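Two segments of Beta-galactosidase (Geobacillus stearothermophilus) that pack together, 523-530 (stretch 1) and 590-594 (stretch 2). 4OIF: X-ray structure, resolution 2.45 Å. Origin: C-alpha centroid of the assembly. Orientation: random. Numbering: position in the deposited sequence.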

# COMPACT_ATOMS: atom_id res chain seq x y z
N GLU A 523 5.82 -37.62 25.32
CA GLU A 523 5.51 -38.34 26.54
C GLU A 523 4.46 -37.61 27.36
O GLU A 523 3.48 -38.20 27.80
CB GLU A 523 6.78 -38.52 27.38
CG GLU A 523 7.61 -39.74 27.02
CD GLU A 523 8.97 -39.74 27.71
OE1 GLU A 523 9.18 -38.89 28.60
OE2 GLU A 523 9.82 -40.58 27.35
N MET A 524 4.67 -36.31 27.56
CA MET A 524 3.77 -35.49 28.35
C MET A 524 2.34 -35.57 27.84
O MET A 524 1.42 -35.88 28.60
CB MET A 524 4.24 -34.03 28.36
CG MET A 524 5.50 -33.79 29.14
SD MET A 524 6.29 -32.23 28.72
CE MET A 524 4.97 -31.12 29.21
N PHE A 525 2.16 -35.29 26.56
CA PHE A 525 0.84 -35.16 25.96
C PHE A 525 0.28 -36.50 25.48
O PHE A 525 -0.89 -36.59 25.13
CB PHE A 525 0.88 -34.15 24.81
CG PHE A 525 1.09 -32.73 25.25
CD1 PHE A 525 0.00 -31.93 25.58
CD2 PHE A 525 2.37 -32.21 25.36
CE1 PHE A 525 0.19 -30.61 26.01
CE2 PHE A 525 2.57 -30.90 25.77
CZ PHE A 525 1.47 -30.10 26.11
N GLY A 526 1.12 -37.53 25.45
CA GLY A 526 0.68 -38.84 24.99
C GLY A 526 0.19 -38.84 23.55
O GLY A 526 -0.65 -39.63 23.16
N MET A 527 0.74 -37.92 22.76
CA MET A 527 0.42 -37.82 21.34
C MET A 527 1.54 -37.03 20.66
O MET A 527 2.50 -36.62 21.31
CB MET A 527 -0.95 -37.16 21.12
CG MET A 527 -1.24 -35.93 21.96
SD MET A 527 -0.26 -34.47 21.54
CE MET A 527 -0.82 -34.06 19.89
N GLU A 528 1.42 -36.83 19.35
CA GLU A 528 2.29 -35.87 18.66
C GLU A 528 1.61 -35.30 17.43
O GLU A 528 0.77 -35.96 16.80
CB GLU A 528 3.62 -36.50 18.28
CG GLU A 528 3.52 -37.77 17.46
CD GLU A 528 4.89 -38.39 17.20
OE1 GLU A 528 5.83 -37.64 16.83
OE2 GLU A 528 5.03 -39.61 17.39
N PRO A 529 1.95 -34.06 17.07
CA PRO A 529 1.41 -33.50 15.83
C PRO A 529 2.22 -34.01 14.64
O PRO A 529 3.44 -34.10 14.76
CB PRO A 529 1.58 -31.99 16.02
CG PRO A 529 2.78 -31.87 16.92
CD PRO A 529 2.81 -33.10 17.79
N ILE A 530 1.59 -34.36 13.53
CA ILE A 530 2.41 -34.72 12.38
C ILE A 530 2.20 -33.80 11.20
O ILE A 530 3.00 -33.80 10.28
CB ILE A 530 2.18 -36.18 11.95
CG1 ILE A 530 0.76 -36.38 11.44
CG2 ILE A 530 2.46 -37.12 13.11
CD1 ILE A 530 0.48 -37.83 11.06
N GLN A 590 -1.48 -33.31 34.29
CA GLN A 590 -2.26 -33.52 33.07
C GLN A 590 -1.80 -32.59 31.96
O GLN A 590 -1.44 -31.45 32.21
CB GLN A 590 -3.74 -33.30 33.33
CG GLN A 590 -4.51 -34.54 33.63
CD GLN A 590 -5.95 -34.39 33.26
OE1 GLN A 590 -6.64 -33.49 33.74
NE2 GLN A 590 -6.44 -35.26 32.37
N ALA A 591 -1.84 -33.09 30.73
CA ALA A 591 -1.48 -32.29 29.57
C ALA A 591 -2.55 -32.43 28.49
O ALA A 591 -2.86 -33.53 28.03
CB ALA A 591 -0.10 -32.69 29.05
N TYR A 592 -3.11 -31.30 28.10
CA TYR A 592 -4.11 -31.21 27.05
C TYR A 592 -3.54 -30.58 25.77
O TYR A 592 -2.80 -29.59 25.82
CB TYR A 592 -5.30 -30.37 27.51
CG TYR A 592 -6.07 -30.92 28.67
CD1 TYR A 592 -5.56 -30.86 29.96
CD2 TYR A 592 -7.34 -31.47 28.48
CE1 TYR A 592 -6.27 -31.36 31.03
CE2 TYR A 592 -8.06 -31.95 29.55
CZ TYR A 592 -7.52 -31.90 30.82
OH TYR A 592 -8.23 -32.38 31.89
N TYR A 593 -3.91 -31.13 24.62
CA TYR A 593 -3.53 -30.55 23.34
C TYR A 593 -4.77 -30.18 22.55
O TYR A 593 -5.65 -31.02 22.34
CB TYR A 593 -2.65 -31.52 22.55
CG TYR A 593 -2.00 -30.92 21.32
CD1 TYR A 593 -2.56 -31.08 20.06
CD2 TYR A 593 -0.79 -30.21 21.43
CE1 TYR A 593 -1.94 -30.53 18.92
CE2 TYR A 593 -0.17 -29.65 20.30
CZ TYR A 593 -0.75 -29.82 19.05
OH TYR A 593 -0.15 -29.28 17.93
N ILE A 594 -4.83 -28.93 22.11
CA ILE A 594 -5.94 -28.48 21.27
C ILE A 594 -5.47 -28.30 19.84
O ILE A 594 -4.70 -27.38 19.55
CB ILE A 594 -6.55 -27.16 21.77
CG1 ILE A 594 -7.13 -27.33 23.18
CG2 ILE A 594 -7.61 -26.71 20.81
CD1 ILE A 594 -7.39 -26.04 23.91
O HOH W 1 -2.92 -34.53 25.46

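Two segments need not share a single direct hydrogen bond to pack closely, and the contact between residues 523-530 and 590-594 of this beta-galactosidase is a compact example. Its centre is built from methyl groups laid against aromatic rings, an arrangement that occurs twice, with the roles of the segments exchanged. In the first pairing the ring belongs to Phe525, at the end of a helix, and the methyl to Ala591, on a strand. Ala591 CB sits over one face of the ring, 3.9 Å from the centroid of the Phe525 ring atoms CG to CZ and 24° off the ring normal, so that its weakly polarised C-H bonds lie against the pi cloud. In the second pairing the segment of Ala591 supplies the ring: Met527 CE lies over one face of Tyr593, 3.7 Å from the centroid of the ring atoms CG to CZ and 23° off the normal. The methionine side chain adopts p at all three chi angles, and this folded shape also leaves Met527 SD 4.5 Å from the centroid of the same Tyr593 ring atoms, in an oblique sulfur-aromatic contact.

The two pairings are joined by Phe525 CD1 and Tyr593 CB, 4.0 Å apart, which makes the apolar centre continuous. Its alternation follows from strand geometry: Ala591 and Tyr593 direct their CA-to-CB bonds toward the other segment, whereas Tyr592 between them points away. Met527 and Pro529 likewise point toward the contact, with Glu528 between them pointing away. Pro529 extends the apolar surface toward the hydroxyl end of Tyr593, with Pro529 CB 4.4 Å from Tyr593 CZ and 3.7 Å from Tyr593 OH.

The backbone changes course beside this centre. Helix gives way to strand through Gly526, whose positive phi of 61° is a conformation that favours glycine, and a weak hydrogen bond of 3.4 Å from Gly526 N to Glu523 O spans the end of the helix. The closest CA atoms across the segments are those of Phe525 and Ala591, at 5.2 Å.

Toward the polar edge, backbone oxygens enter the contact. Tyr592 O approaches Phe525 CE1 at 3.2 Å near the plane of the ring, where the partly positive ring hydrogens can favour a carbonyl oxygen. Both Phe525 O and Ala591 O are acceptors, so neither can bond directly to the other; a water donates to each, its oxygen 2.9 Å from Phe525 O and 2.8 Å from Ala591 O. Dispersion and aromatic contacts thus fill the centre, while one water supplies the polar link between the main chains.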